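Local structure of arginine kinase (Anthopleura japonica, 4RF7) at the arginine site. The protein catalyses the reversible transfer of a phosphoryl group between ATP and L-arginine, giving ADP and phosphoarginine, in a monomeric chain that holds two kinase repeats. Numbering follows the deposited sequence.

Contact 1: the arginine site. Residues 70-73, 75, 201, 232, 278, 280-281. With ARG (arginine), chain B.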
loop_
_atom_site.group_PDB
_atom_site.type_symbol
_atom_site.label_atom_id
_atom_site.label_comp_id
_atom_site.label_asym_id
_atom_site.label_seq_id
_atom_site.Cartn_x
_atom_site.Cartn_y
_atom_site.Cartn_z
ATOM N N SER A 70 -22.891 2.057 -25.826
ATOM C CA SER A 70 -21.751 2.976 -25.826
ATOM C C SER A 70 -22.127 4.377 -25.351
ATOM O O SER A 70 -23.187 4.899 -25.703
ATOM C CB SER A 70 -21.135 3.065 -27.228
ATOM O OG SER A 70 -20.511 1.851 -27.599
ATOM N N GLY A 71 -21.252 4.983 -24.555
ATOM C CA GLY A 71 -21.445 6.354 -24.116
ATOM C C GLY A 71 -20.930 7.334 -25.156
ATOM O O GLY A 71 -21.554 8.367 -25.421
ATOM N N VAL A 72 -19.784 7.004 -25.744
ATOM C CA VAL A 72 -19.184 7.824 -26.791
ATOM C C VAL A 72 -19.454 7.196 -28.161
ATOM O O VAL A 72 -20.234 7.727 -28.953
ATOM C CB VAL A 72 -17.674 7.994 -26.568
ATOM C CG1 VAL A 72 -17.085 8.954 -27.596
ATOM C CG2 VAL A 72 -17.394 8.491 -25.156
ATOM N N GLY A 73 -18.800 6.074 -28.443
ATOM C CA GLY A 73 -19.143 5.273 -29.605
ATOM C C GLY A 73 -18.371 5.534 -30.883
ATOM O O GLY A 73 -18.726 4.999 -31.939
ATOM N N TYR A 75 -14.165 5.981 -32.512
ATOM C CA TYR A 75 -12.718 5.954 -32.342
ATOM C C TYR A 75 -12.094 6.563 -33.589
ATOM O O TYR A 75 -12.612 6.390 -34.692
ATOM C CB TYR A 75 -12.213 4.520 -32.144
ATOM C CG TYR A 75 -12.592 3.900 -30.817
ATOM C CD1 TYR A 75 -13.806 3.246 -30.656
ATOM C CD2 TYR A 75 -11.733 3.967 -29.726
ATOM C CE1 TYR A 75 -14.156 2.673 -29.444
ATOM C CE2 TYR A 75 -12.079 3.399 -28.506
ATOM C CZ TYR A 75 -13.290 2.754 -28.374
ATOM O OH TYR A 75 -13.642 2.187 -27.169
ATOM N N PHE A 201 -15.695 -3.334 -27.164
ATOM C CA PHE A 201 -15.584 -1.968 -27.661
ATOM C C PHE A 201 -14.322 -1.806 -28.503
ATOM O O PHE A 201 -14.364 -1.223 -29.583
ATOM C CB PHE A 201 -15.584 -0.961 -26.503
ATOM C CG PHE A 201 -16.844 -0.976 -25.679
ATOM C CD1 PHE A 201 -17.979 -0.295 -26.103
ATOM C CD2 PHE A 201 -16.890 -1.661 -24.472
ATOM C CE1 PHE A 201 -19.140 -0.303 -25.341
ATOM C CE2 PHE A 201 -18.048 -1.675 -23.707
ATOM C CZ PHE A 201 -19.173 -0.996 -24.142
ATOM N N GLU A 232 -5.005 0.377 -26.150
ATOM C CA GLU A 232 -6.019 1.248 -26.750
ATOM C C GLU A 232 -5.365 2.425 -27.475
ATOM O O GLU A 232 -5.901 2.952 -28.454
ATOM C CB GLU A 232 -6.999 1.757 -25.686
ATOM C CG GLU A 232 -8.022 2.752 -26.225
ATOM C CD GLU A 232 -9.121 3.066 -25.236
ATOM O OE1 GLU A 232 -9.447 2.191 -24.407
ATOM O OE2 GLU A 232 -9.665 4.189 -25.295
ATOM N N CYS A 278 -9.713 7.300 -28.568
ATOM C CA CYS A 278 -11.009 7.763 -28.089
ATOM C C CYS A 278 -10.958 9.262 -27.820
ATOM O O CYS A 278 -10.046 9.742 -27.141
ATOM C CB CYS A 278 -11.415 7.026 -26.813
ATOM S SG CYS A 278 -13.086 7.434 -26.252
ATOM N N SER A 280 -12.492 10.892 -25.820
ATOM C CA SER A 280 -12.593 11.131 -24.381
ATOM C C SER A 280 -11.227 11.395 -23.747
ATOM O O SER A 280 -11.134 12.020 -22.687
ATOM C CB SER A 280 -13.241 9.932 -23.688
ATOM O OG SER A 280 -12.429 8.777 -23.809
ATOM N N ASN A 281 -10.173 10.910 -24.401
ATOM C CA ASN A 281 -8.813 10.998 -23.869
ATOM C C ASN A 281 -7.958 12.089 -24.516
ATOM O O ASN A 281 -6.736 12.085 -24.371
ATOM C CB ASN A 281 -8.104 9.646 -24.017
ATOM C CG ASN A 281 -8.517 8.646 -22.950
ATOM O OD1 ASN A 281 -8.562 8.971 -21.762
ATOM N ND2 ASN A 281 -8.818 7.420 -23.372
HETATM N N ARG B . -16.202 3.185 -26.340
HETATM C CA ARG B . -16.786 3.186 -25.000
HETATM C C ARG B . -18.095 3.967 -24.943
HETATM O O ARG B . -18.468 4.672 -25.884
HETATM C CB ARG B . -15.794 3.742 -23.973
HETATM C CG ARG B . -15.181 5.086 -24.348
HETATM C CD ARG B . -14.344 5.658 -23.205
HETATM N NE ARG B . -13.435 4.671 -22.623
HETATM C CZ ARG B . -12.220 4.395 -23.093
HETATM N NH1 ARG B . -11.464 3.484 -22.494
HETATM N NH2 ARG B . -11.760 5.029 -24.162
HETATM O OXT ARG B . -18.814 3.900 -23.945
HETATM O O HOH W 1 -17.970 2.189 -28.676
HETATM O O HOH W 2 -9.609 5.232 -21.374
#
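Both ends of the substrate L-arginine are pinned by polar groups. Its carboxylate lies on backbone amides, Gly71 N giving a nearly straight bond to the ligand OXT (2.7 Å, 166° at H) and Val72 N another to the ligand O (2.7 Å); glycine at 71 leaves room for this approach. The ligand's alpha-amino N donates to the phenol OH of Tyr75 (2.9 Å) and shares water 1 with Ser70 OG. At the far end the Glu232 carboxylate receives the guanidinium end-on, each oxygen using its syn lone pair. The ligand NH2 meets Glu232 OE2 at 2.5 Å, close to the guanidinium plane, while the ligand NH1 reaches Glu232 OE1 at 3.1 Å, tilted 24° from it. Glu232 manages this with CG anti to the backbone N (chi1 176°) and an extended chain; its charge should help orient the nitrogens for phosphorylation. Water 2 joins NH1 to Asn281 ND2. Cys278, the conserved reactive cysteine of phosphagen kinases, lays SG 3.7 Å from the ligand CG, and Ser280 N donates to this sulfur, which may favour a thiolate. Phe201 CD1 packs on the ligand CA at 3.8 Å. The site joins the N-terminal specificity loop of the first repeat to loops of its catalytic domain.

Contact 2: the arginine site. Residues 129, 131, 287, 289-291, 333. With ARG (arginine), chain C.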
loop_
_atom_site.group_PDB
_atom_site.type_symbol
_atom_site.label_atom_id
_atom_site.label_comp_id
_atom_site.label_asym_id
_atom_site.label_seq_id
_atom_site.Cartn_x
_atom_site.Cartn_y
_atom_site.Cartn_z
ATOM N N SER A 129 -3.448 6.182 -1.422
ATOM C CA SER A 129 -2.694 5.982 -2.655
ATOM C C SER A 129 -2.894 7.118 -3.656
ATOM O O SER A 129 -3.890 7.845 -3.597
ATOM C CB SER A 129 -3.080 4.653 -3.300
ATOM O OG SER A 129 -4.455 4.637 -3.645
ATOM N N ARG A 131 -2.260 8.154 -8.017
ATOM C CA ARG A 131 -2.066 7.575 -9.342
ATOM C C ARG A 131 -2.244 8.626 -10.433
ATOM O O ARG A 131 -3.205 9.404 -10.409
ATOM C CB ARG A 131 -3.059 6.429 -9.552
ATOM C CG ARG A 131 -2.973 5.731 -10.907
ATOM C CD ARG A 131 -4.134 4.756 -11.059
ATOM N NE ARG A 131 -4.000 3.901 -12.235
ATOM C CZ ARG A 131 -4.537 4.167 -13.423
ATOM N NH1 ARG A 131 -4.360 3.325 -14.430
ATOM N NH2 ARG A 131 -5.253 5.270 -13.603
ATOM N N ARG A 287 -5.664 10.884 -16.485
ATOM C CA ARG A 287 -6.516 10.595 -15.341
ATOM C C ARG A 287 -5.655 10.634 -14.084
ATOM O O ARG A 287 -4.865 9.719 -13.833
ATOM C CB ARG A 287 -7.199 9.229 -15.461
ATOM C CG ARG A 287 -8.137 8.940 -14.287
ATOM C CD ARG A 287 -8.835 7.593 -14.391
ATOM N NE ARG A 287 -9.842 7.443 -13.341
ATOM C CZ ARG A 287 -9.595 6.959 -12.126
ATOM N NH1 ARG A 287 -10.573 6.864 -11.236
ATOM N NH2 ARG A 287 -8.370 6.572 -11.797
ATOM N N SER A 289 -5.600 10.583 -9.972
ATOM C CA SER A 289 -6.485 10.089 -8.920
ATOM C C SER A 289 -5.818 9.864 -7.562
ATOM O O SER A 289 -4.612 9.607 -7.471
ATOM C CB SER A 289 -7.191 8.809 -9.367
ATOM O OG SER A 289 -6.260 7.779 -9.633
ATOM N N VAL A 290 -6.628 9.962 -6.510
ATOM C CA VAL A 290 -6.183 9.741 -5.141
ATOM C C VAL A 290 -7.250 8.943 -4.394
ATOM O O VAL A 290 -8.446 9.219 -4.535
ATOM C CB VAL A 290 -5.937 11.085 -4.405
ATOM C CG1 VAL A 290 -5.681 10.858 -2.919
ATOM C CG2 VAL A 290 -4.773 11.843 -5.030
ATOM N N HIS A 291 -6.824 7.935 -3.634
ATOM C CA HIS A 291 -7.715 7.265 -2.698
ATOM C C HIS A 291 -7.534 7.919 -1.335
ATOM O O HIS A 291 -6.415 7.982 -0.813
ATOM C CB HIS A 291 -7.409 5.769 -2.605
ATOM C CG HIS A 291 -7.847 4.980 -3.812
ATOM N ND1 HIS A 291 -7.632 3.633 -3.929
ATOM C CD2 HIS A 291 -8.485 5.371 -4.933
ATOM C CE1 HIS A 291 -8.115 3.209 -5.082
ATOM N NE2 HIS A 291 -8.644 4.253 -5.720
ATOM N N ASP A 333 -12.428 7.447 -4.240
ATOM C CA ASP A 333 -11.498 7.641 -5.339
ATOM C C ASP A 333 -11.772 9.012 -5.942
ATOM O O ASP A 333 -12.780 9.211 -6.624
ATOM C CB ASP A 333 -11.668 6.553 -6.396
ATOM C CG ASP A 333 -10.671 6.683 -7.532
ATOM O OD1 ASP A 333 -9.536 7.150 -7.287
ATOM O OD2 ASP A 333 -11.019 6.311 -8.671
HETATM N N ARG C . -7.299 1.021 -12.555
HETATM C CA ARG C . -7.725 1.382 -11.208
HETATM C C ARG C . -8.763 2.500 -11.253
HETATM O O ARG C . -9.966 2.251 -11.361
HETATM C CB ARG C . -6.521 1.814 -10.367
HETATM C CG ARG C . -6.826 2.025 -8.892
HETATM C CD ARG C . -5.659 2.667 -8.162
HETATM N NE ARG C . -5.878 4.089 -7.908
HETATM C CZ ARG C . -5.396 4.736 -6.852
HETATM N NH1 ARG C . -4.672 4.084 -5.960
HETATM N NH2 ARG C . -5.640 6.029 -6.686
HETATM O OXT ARG C . -8.428 3.683 -11.189
HETATM O O HOH W 3 -7.841 5.673 -9.166
#
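Arg131 lies alongside the aliphatic part of the arginine, its chain extended from CG to NE (chi1 180°), so that CD packs 3.9 Å from the ligand CB. The ligand N stands over one face of the Arg131 guanidinium, toward the rim. This is the ATP pocket of a phosphagen kinase, built on strands 127-136 and 286-293, where arginines suit the phosphates of the nucleotide; the arginine here is poorly ordered and may reflect a high concentration of the amino acid during crystallisation. His291 carries the guanidinium: its imidazole, with CG beside the backbone N (chi1 -73°), lies beneath the ligand CZ, which sits over the ring centre 3.5 Å from the centroid in a cation-pi contact. A flat aromatic ring suits this place and may lie against the base when ATP is bound. At the opposite end Arg287 NH2 forms a salt bridge with the ligand carboxylate OXT at 3.0 Å, although its N-H does not point at that oxygen. The guanidinium of Arg287 is steadied at its edge by Asp333, whose OD2 takes Arg287 NH1 on its syn lone pair at 2.7 Å, in the plane of that guanidinium. Water 3 fills the angle between the groups, bound to Arg287 NH2, Ser289 OG, Asp333 OD1, the ligand NE (2.8 Å) and OXT (2.9 Å). Ser289 OG, placed between the backbone N and the carbonyl carbon (chi1 62°), adds a weak bond from the ligand NH2.

Contact 3: the arginine site. Residues 491, 613, 617-618, 626. With ARG (arginine), chain D.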
loop_
_atom_site.group_PDB
_atom_site.type_symbol
_atom_site.label_atom_id
_atom_site.label_comp_id
_atom_site.label_asym_id
_atom_site.label_seq_id
_atom_site.Cartn_x
_atom_site.Cartn_y
_atom_site.Cartn_z
ATOM N N LYS A 491 16.449 2.515 15.889
ATOM C CA LYS A 491 16.735 3.867 16.364
ATOM C C LYS A 491 16.684 4.882 15.218
ATOM O O LYS A 491 17.056 4.569 14.086
ATOM C CB LYS A 491 18.108 3.914 17.042
ATOM C CG LYS A 491 18.373 5.218 17.782
ATOM C CD LYS A 491 19.751 5.255 18.429
ATOM C CE LYS A 491 19.940 6.580 19.143
ATOM N NZ LYS A 491 21.344 6.816 19.559
ATOM N N ASP A 613 21.931 -4.693 16.127
ATOM C CA ASP A 613 22.124 -3.554 17.014
ATOM C C ASP A 613 23.311 -2.711 16.551
ATOM O O ASP A 613 23.181 -1.503 16.333
ATOM C CB ASP A 613 22.357 -4.041 18.445
ATOM C CG ASP A 613 22.210 -2.936 19.472
ATOM O OD1 ASP A 613 22.074 -1.761 19.070
ATOM O OD2 ASP A 613 22.241 -3.244 20.681
ATOM N N GLY A 617 21.166 0.141 15.436
ATOM C CA GLY A 617 20.790 0.791 16.682
ATOM C C GLY A 617 19.321 0.553 16.990
ATOM O O GLY A 617 18.505 0.409 16.073
ATOM N N PHE A 618 18.989 0.514 18.279
ATOM C CA PHE A 618 17.623 0.288 18.739
ATOM C C PHE A 618 17.115 1.475 19.555
ATOM O O PHE A 618 17.908 2.194 20.177
ATOM C CB PHE A 618 17.563 -0.963 19.620
ATOM C CG PHE A 618 17.865 -2.244 18.895
ATOM C CD1 PHE A 618 17.445 -2.443 17.587
ATOM C CD2 PHE A 618 18.568 -3.258 19.532
ATOM C CE1 PHE A 618 17.727 -3.632 16.924
ATOM C CE2 PHE A 618 18.851 -4.448 18.878
ATOM C CZ PHE A 618 18.431 -4.633 17.571
ATOM N N TYR A 626 14.099 -1.191 26.141
ATOM C CA TYR A 626 13.796 -1.090 24.716
ATOM C C TYR A 626 12.368 -0.591 24.484
ATOM O O TYR A 626 11.406 -1.117 25.054
ATOM C CB TYR A 626 14.063 -2.421 24.007
ATOM C CG TYR A 626 15.536 -2.759 23.987
ATOM C CD1 TYR A 626 16.410 -2.051 23.178
ATOM C CD2 TYR A 626 16.057 -3.760 24.798
ATOM C CE1 TYR A 626 17.760 -2.334 23.160
ATOM C CE2 TYR A 626 17.414 -4.052 24.788
ATOM C CZ TYR A 626 18.258 -3.329 23.963
ATOM O OH TYR A 626 19.607 -3.596 23.932
HETATM N N ARG D . 23.578 2.098 22.159
HETATM C CA ARG D . 23.304 2.783 20.903
HETATM C C ARG D . 22.480 4.048 21.112
HETATM O O ARG D . 22.487 4.957 20.283
HETATM C CB ARG D . 22.575 1.861 19.931
HETATM C CG ARG D . 21.097 1.735 20.225
HETATM C CD ARG D . 20.757 0.412 20.873
HETATM N NE ARG D . 21.284 0.285 22.225
HETATM C CZ ARG D . 21.339 -0.860 22.895
HETATM N NH1 ARG D . 21.833 -0.891 24.123
HETATM N NH2 ARG D . 20.901 -1.976 22.333
HETATM O OXT ARG D . 21.777 4.194 22.110
#
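The guanidinium NH2 of the arginine is the best-held polar atom, gripped by two hydrogen bonds, to Asp613 OD2 at 2.5 Å and to the phenol OH of Tyr626 at 2.6 Å. The first is also a salt bridge, and the acid suits a place facing a positive guanidinium. Neither bond is well aimed: NH2 meets OD2 from above the carboxylate plane, and OD2 in turn lies 56° out of the guanidinium plane, while the Tyr626 oxygen is tilted 35° from it. Such angles fit a ligand that is poorly ordered. Asp613, near the end of helix 598-616, turns its carboxylate to the ligand with CG anti to the backbone N (chi1 -165°). Tyr626 comes edge-on, with NH2 in the plane of its ring, so the phenol oxygen can accept a hydrogen bond while the ring edge flanks the guanidinium. At the opposite end the extended chain of Lys491 brings its amine nitrogen NZ to the ligand carboxylate O, a pair of presumably opposite charge, but the modelled separation is too short to interpret. Between the ends the methylenes rest on the main chain after the helix, where Gly617, lacking a side chain, lets CA approach the ligand CG to 3.7 Å. The site lies in the second phosphagen kinase repeat, and the arginine may be adventitious, taken up from the crystallisation medium. Phe618 CB touches the ligand CD at 3.7 Å.

Contact 1 and contact 2 lie in the first repeat, about 22 Å apart between the centres of their C-alpha atoms, and both use its catalytic domain: the segment with Cys278 and 3-10 helix 279-281 of contact 1 runs on into strand 286-293 of contact 2. They thus mark the guanidino-substrate and nucleotide sides of one active centre. Contact 3 belongs to the second repeat, about 57 Å from contact 1 and 36 Å from contact 2, and shares no residue with either. Its residues differ in kind from those of the substrate site, so it does not appear to be the second repeat's counterpart of contact 1.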